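Citrate synthase from Pyrobaculum aerophilum probably catalyses the condensation of oxaloacetate, acetyl-CoA and water to citrate and CoA, a step of the tricarboxylic acid cycle. Local coordinates of one contact, PDB 2IBP (chain A, 1.60 Å), residues L210-E215 and A368-V373, beside the matching contact of the related citrate synthase from Metallosphaera sedula, PDB 6ABY (chain B, 2.00 Å), residues L175-E180 and A329-I334. One frame, after least-squares fit of the local backbone (RMSD 0.32 Å); residues are numbered along the deposited sequences.

Structure 1 (2IBP); sequences LHADHE and AMSRVV.
The contact lies in the core near H289 and D346, predicted active-site residues. Here R371 of helix 363-382 meets H211 in the loop between helices 198-210 and 218-227. R371 NE donates to H211 O at 2.7 Å, with an angle of 146° at the hydrogen. R371 NH2 also donates to H211 O, at 2.9 Å. CG of R371 is anti to the backbone N (chi1 -177°), and bends at chi2 and chi3 turn the guanidinium to the loop. The backbone N of H214 lies over the centre of one guanidinium face. D213 OD1 is 4.0 Å from R371 CD, while D213 OD2 is hydrogen-bonded to S37 and H378. S370 CB packs on H211 CB at 3.8 Å, and S370 OG is hydrogen-bonded to L208 O. A212 CB meets V373 CG1 at 3.8 Å.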
loop_
_atom_site.group_PDB
_atom_site.type_symbol
_atom_site.label_atom_id
_atom_site.label_comp_id
_atom_site.label_asym_id
_atom_site.label_seq_id
_atom_site.Cartn_x
_atom_site.Cartn_y
_atom_site.Cartn_z
ATOM N N LEU A 210 -1.497 17.043 -16.918
ATOM C CA LEU A 210 -2.915 16.744 -16.839
ATOM C C LEU A 210 -3.286 15.675 -15.849
ATOM O O LEU A 210 -4.406 15.671 -15.381
ATOM C CB LEU A 210 -3.489 16.377 -18.198
ATOM C CG LEU A 210 -3.522 17.502 -19.242
ATOM C CD1 LEU A 210 -4.042 16.887 -20.545
ATOM C CD2 LEU A 210 -4.348 18.704 -18.798
ATOM N N HIS A 211 -2.359 14.781 -15.528
ATOM C CA HIS A 211 -2.675 13.680 -14.622
ATOM C C HIS A 211 -2.001 13.792 -13.272
ATOM O O HIS A 211 -2.062 12.859 -12.475
ATOM C CB HIS A 211 -2.314 12.362 -15.311
ATOM C CG HIS A 211 -3.129 12.113 -16.547
ATOM N ND1 HIS A 211 -2.869 12.748 -17.743
ATOM C CD2 HIS A 211 -4.237 11.355 -16.754
ATOM C CE1 HIS A 211 -3.796 12.412 -18.628
ATOM N NE2 HIS A 211 -4.627 11.551 -18.058
ATOM N N ALA A 212 -1.418 14.959 -12.985
ATOM C CA ALA A 212 -0.630 15.161 -11.769
ATOM C C ALA A 212 -1.376 14.913 -10.463
ATOM O O ALA A 212 -0.774 14.417 -9.494
ATOM C CB ALA A 212 0.007 16.525 -11.779
ATOM N N ASP A 213 -2.647 15.303 -10.410
ATOM C CA ASP A 213 -3.471 14.994 -9.236
ATOM C C ASP A 213 -4.927 14.974 -9.627
ATOM O O ASP A 213 -5.329 15.632 -10.593
ATOM C CB ASP A 213 -3.271 15.968 -8.081
ATOM C CG ASP A 213 -3.728 15.368 -6.758
ATOM O OD1 ASP A 213 -3.264 14.253 -6.440
ATOM O OD2 ASP A 213 -4.579 15.966 -6.060
ATOM N N HIS A 214 -5.723 14.185 -8.917
ATOM C CA HIS A 214 -7.131 14.126 -9.221
ATOM C C HIS A 214 -7.863 13.585 -8.011
ATOM O O HIS A 214 -8.214 12.414 -7.966
ATOM C CB HIS A 214 -7.352 13.287 -10.482
ATOM C CG HIS A 214 -8.519 13.730 -11.313
ATOM N ND1 HIS A 214 -9.650 12.962 -11.482
ATOM C CD2 HIS A 214 -8.759 14.897 -11.960
ATOM C CE1 HIS A 214 -10.507 13.610 -12.256
ATOM N NE2 HIS A 214 -9.982 14.777 -12.575
ATOM N N GLU A 215 -7.949 14.445 -6.997
ATOM C CA GLU A 215 -8.575 14.118 -5.726
ATOM C C GLU A 215 -7.979 12.864 -5.081
ATOM O O GLU A 215 -6.759 12.772 -5.007
ATOM C CB GLU A 215 -10.097 14.151 -5.829
ATOM C CG GLU A 215 -10.550 15.594 -6.145
ATOM C CD GLU A 215 -12.047 15.811 -6.183
ATOM O OE1 GLU A 215 -12.827 14.839 -6.324
ATOM O OE2 GLU A 215 -12.434 16.994 -6.132
ATOM N N ALA A 368 1.830 6.952 -13.406
ATOM C CA ALA A 368 2.585 7.043 -12.147
ATOM C C ALA A 368 3.619 8.181 -12.200
ATOM O O ALA A 368 3.841 8.887 -11.210
ATOM C CB ALA A 368 3.296 5.698 -11.845
ATOM N N MET A 369 4.297 8.328 -13.335
ATOM C CA MET A 369 5.256 9.432 -13.511
ATOM C C MET A 369 4.579 10.780 -13.324
ATOM O O MET A 369 5.194 11.719 -12.826
ATOM C CB MET A 369 5.894 9.384 -14.898
ATOM C CG MET A 369 6.915 8.289 -15.016
ATOM S SD MET A 369 7.242 7.874 -16.737
ATOM C CE MET A 369 7.283 9.494 -17.496
ATOM N N SER A 370 3.328 10.886 -13.745
ATOM C CA SER A 370 2.579 12.099 -13.559
ATOM C C SER A 370 2.104 12.271 -12.109
ATOM O O SER A 370 2.386 13.274 -11.430
ATOM C CB SER A 370 1.348 12.100 -14.458
ATOM O OG SER A 370 0.563 13.230 -14.198
ATOM N N ARG A 371 1.378 11.256 -11.653
ATOM C CA ARG A 371 0.683 11.301 -10.381
ATOM C C ARG A 371 1.557 11.257 -9.141
ATOM O O ARG A 371 1.114 11.639 -8.068
ATOM C CB ARG A 371 -0.333 10.166 -10.330
ATOM C CG ARG A 371 -1.199 10.126 -9.092
ATOM C CD ARG A 371 -2.023 11.388 -8.865
ATOM N NE ARG A 371 -2.761 11.764 -10.082
ATOM C CZ ARG A 371 -3.980 11.327 -10.390
ATOM N NH1 ARG A 371 -4.702 10.632 -9.521
ATOM N NH2 ARG A 371 -4.527 11.646 -11.549
ATOM N N VAL A 372 2.809 10.858 -9.305
ATOM C CA VAL A 372 3.699 10.766 -8.156
ATOM C C VAL A 372 3.759 12.099 -7.410
ATOM O O VAL A 372 3.806 12.126 -6.173
ATOM C CB VAL A 372 5.089 10.267 -8.539
ATOM C CG1 VAL A 372 5.705 11.152 -9.594
ATOM C CG2 VAL A 372 5.966 10.135 -7.282
ATOM N N VAL A 373 3.677 13.218 -8.130
ATOM C CA VAL A 373 3.715 14.488 -7.420
ATOM C C VAL A 373 2.472 14.684 -6.549
ATOM O O VAL A 373 2.567 15.178 -5.436
ATOM C CB VAL A 373 3.977 15.705 -8.323
ATOM C CG1 VAL A 373 2.821 15.985 -9.276
ATOM C CG2 VAL A 373 4.273 16.931 -7.442
#

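Structure 2 (6ABY); sequences LHMDHE and ASARVI. With OAA (oxaloacetate ion), chain C.
In the oxaloacetate-binding site, R332 meets both H176 and the bound ligand. R332 NE donates to H176 O at 2.8 Å, with an angle of 147° at the hydrogen. R332 NH2 also donates to H176 O, a weak bond. CG of R332 is anti to the backbone N (chi1 -174°), and bends at chi2 and chi3 turn the guanidinium to the loop. R332 NH1 donates to O4 and R332 NH2 to O5 of oxaloacetate, each at 2.8 Å and almost straight. H253, R262 and N182 also hydrogen-bond the ligand. The backbone N of H179 lies over the centre of one guanidinium face. D178 OD1 is 4.2 Å from R332 CD, while D178 OD2 is hydrogen-bonded to T18 and H339. A331 CB packs on H176 CB at 3.7 Å. M177 CE meets I334 CD1 at 3.7 Å.

Structure 1 against structure 2
The bond from the arginine to the loop carbonyl is kept: R371(A) NE to H211(A) O is 2.7 Å, and R332(B) NE to H176(B) O is 2.8 Å. Oxaloacetate is modelled in structure 2 alone, so its bonds to R332(B) NH1 and NH2 have no counterpart in structure 1. The exchange of S370(A) for A331(B) removes a hydroxyl. S370(A) OG is hydrogen-bonded to L208(A) O, and the methyl of A331(B) cannot make such a bond. OG of S370(A) has no counterpart in the side chain of A331(B).

In the packing, CB of S370(A) and CB of A331(B) stand 0.8 Å apart after superposition. The side chain of H211(A) is shifted within its rotamer against H176(B), the CB atoms 0.7 Å apart after superposition. Their touch is kept, at 3.8 Å from S370(A) CB to H211(A) CB and 3.7 Å from A331(B) CB to H176(B) CB. The side chain of D213(A) keeps its place in D178(B).

A212(A) is exchanged for M177(B) with CB in place. CG, SD and CE of M177(B) have no counterpart in the side chain of A212(A). The facing V373(A) is replaced by I334(B). Their CG2 atoms are 1.1 Å apart after superposition, but V373(A) CG1 has no counterpart, nor do CG1 and CD1 of I334(B). The pair touches in both structures. A212(A) CB meets V373(A) CG1, whereas M177(B) meets I334(B) through CE and CD1. Two longer side chains thus probably give a broader apolar contact in structure 2. Away from the other segment, M369(A) is exchanged for S330(B), both buried, with chi1 -75° against 72°.

Structure 2 (6ABY)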
loop_
_atom_site.group_PDB
_atom_site.type_symbol
_atom_site.label_atom_id
_atom_site.label_comp_id
_atom_site.label_asym_id
_atom_site.label_seq_id
_atom_site.Cartn_x
_atom_site.Cartn_y
_atom_site.Cartn_z
ATOM N N LEU B 175 -1.835 17.141 -16.912
ATOM C CA LEU B 175 -3.245 16.705 -16.778
ATOM C C LEU B 175 -3.374 15.513 -15.821
ATOM O O LEU B 175 -4.508 15.318 -15.357
ATOM C CB LEU B 175 -3.815 16.343 -18.144
ATOM C CG LEU B 175 -4.010 17.517 -19.101
ATOM C CD1 LEU B 175 -4.541 17.032 -20.424
ATOM C CD2 LEU B 175 -4.890 18.605 -18.517
ATOM N N HIS B 176 -2.305 14.726 -15.589
ATOM C CA HIS B 176 -2.359 13.484 -14.778
ATOM C C HIS B 176 -1.740 13.698 -13.389
ATOM O O HIS B 176 -1.732 12.752 -12.600
ATOM C CB HIS B 176 -1.694 12.323 -15.515
ATOM C CG HIS B 176 -2.428 11.848 -16.718
ATOM N ND1 HIS B 176 -2.280 12.445 -17.952
ATOM C CD2 HIS B 176 -3.262 10.801 -16.896
ATOM C CE1 HIS B 176 -3.033 11.808 -18.829
ATOM N NE2 HIS B 176 -3.654 10.804 -18.205
ATOM N N MET B 177 -1.288 14.905 -13.056
ATOM C CA MET B 177 -0.527 15.112 -11.809
ATOM C C MET B 177 -1.377 14.827 -10.565
ATOM O O MET B 177 -0.793 14.278 -9.577
ATOM C CB MET B 177 0.076 16.515 -11.736
ATOM C CG MET B 177 1.328 16.603 -12.536
ATOM S SD MET B 177 2.080 18.254 -12.528
ATOM C CE MET B 177 3.417 18.017 -13.672
ATOM N N ASP B 178 -2.638 15.264 -10.526
ATOM C CA ASP B 178 -3.494 14.983 -9.344
ATOM C C ASP B 178 -4.945 14.901 -9.773
ATOM O O ASP B 178 -5.382 15.595 -10.753
ATOM C CB ASP B 178 -3.358 15.968 -8.162
ATOM C CG ASP B 178 -3.906 15.347 -6.868
ATOM O OD1 ASP B 178 -3.426 14.211 -6.521
ATOM O OD2 ASP B 178 -4.869 15.908 -6.253
ATOM N N HIS B 179 -5.691 14.092 -9.034
ATOM C CA HIS B 179 -7.159 14.084 -9.177
ATOM C C HIS B 179 -7.827 13.795 -7.830
ATOM O O HIS B 179 -8.788 13.050 -7.819
ATOM C CB HIS B 179 -7.525 13.139 -10.314
ATOM C CG HIS B 179 -8.725 13.596 -11.051
ATOM N ND1 HIS B 179 -9.856 12.791 -11.204
ATOM C CD2 HIS B 179 -8.996 14.774 -11.651
ATOM C CE1 HIS B 179 -10.757 13.457 -11.910
ATOM N NE2 HIS B 179 -10.217 14.643 -12.266
ATOM N N GLU B 180 -7.353 14.440 -6.769
ATOM C CA GLU B 180 -7.993 14.454 -5.430
ATOM C C GLU B 180 -7.957 13.000 -4.933
ATOM O O GLU B 180 -6.858 12.317 -5.070
ATOM C CB GLU B 180 -9.366 15.153 -5.540
ATOM C CG GLU B 180 -9.796 15.901 -4.275
ATOM C CD GLU B 180 -11.102 16.714 -4.337
ATOM O OE1 GLU B 180 -11.577 17.034 -5.472
ATOM O OE2 GLU B 180 -11.650 17.062 -3.249
ATOM N N ALA B 329 1.834 7.072 -13.687
ATOM C CA ALA B 329 2.475 7.139 -12.359
ATOM C C ALA B 329 3.548 8.245 -12.359
ATOM O O ALA B 329 3.735 8.903 -11.302
ATOM C CB ALA B 329 3.032 5.803 -11.962
ATOM N N SER B 330 4.262 8.474 -13.472
ATOM C CA SER B 330 5.364 9.476 -13.511
ATOM C C SER B 330 4.821 10.883 -13.172
ATOM O O SER B 330 5.580 11.692 -12.631
ATOM C CB SER B 330 6.094 9.484 -14.840
ATOM O OG SER B 330 5.312 10.056 -15.888
ATOM N N ALA B 331 3.575 11.171 -13.534
ATOM C CA ALA B 331 2.848 12.424 -13.235
ATOM C C ALA B 331 2.167 12.354 -11.879
ATOM O O ALA B 331 2.338 13.315 -11.079
ATOM C CB ALA B 331 1.821 12.698 -14.277
ATOM N N ARG B 332 1.411 11.286 -11.631
ATOM C CA ARG B 332 0.540 11.221 -10.436
ATOM C C ARG B 332 1.371 11.163 -9.146
ATOM O O ARG B 332 0.813 11.503 -8.081
ATOM C CB ARG B 332 -0.419 10.034 -10.535
ATOM C CG ARG B 332 -1.441 9.976 -9.403
ATOM C CD ARG B 332 -2.265 11.259 -9.230
ATOM N NE ARG B 332 -3.028 11.617 -10.426
ATOM C CZ ARG B 332 -4.185 11.058 -10.776
ATOM N NH1 ARG B 332 -4.719 10.084 -10.053
ATOM N NH2 ARG B 332 -4.772 11.414 -11.897
ATOM N N VAL B 333 2.620 10.709 -9.205
ATOM C CA VAL B 333 3.536 10.672 -8.024
ATOM C C VAL B 333 3.610 12.058 -7.358
ATOM O O VAL B 333 3.771 12.128 -6.127
ATOM C CB VAL B 333 4.935 10.139 -8.367
ATOM C CG1 VAL B 333 5.721 11.034 -9.335
ATOM C CG2 VAL B 333 5.744 9.923 -7.114
ATOM N N ILE B 334 3.526 13.135 -8.144
ATOM C CA ILE B 334 3.535 14.519 -7.610
ATOM C C ILE B 334 2.296 14.711 -6.739
ATOM O O ILE B 334 2.457 15.146 -5.600
ATOM C CB ILE B 334 3.579 15.541 -8.760
ATOM C CG1 ILE B 334 4.877 15.349 -9.544
ATOM C CG2 ILE B 334 3.425 16.941 -8.177
ATOM C CD1 ILE B 334 4.879 15.960 -10.911
HETATM O O1 OAA C . -11.730 8.417 -10.220
HETATM O O2 OAA C . -9.999 9.719 -9.605
HETATM O O4 OAA C . -6.990 8.881 -11.213
HETATM O O5 OAA C . -7.314 10.442 -12.642
HETATM O O3 OAA C . -9.714 9.603 -12.978
HETATM C C1 OAA C . -10.516 8.783 -10.283
HETATM C C2 OAA C . -9.613 8.061 -11.264
HETATM C C3 OAA C . -8.987 9.079 -12.149
HETATM C C4 OAA C . -7.722 9.470 -12.004
HETATM O O HOH W 1 -5.363 14.219 -13.079
#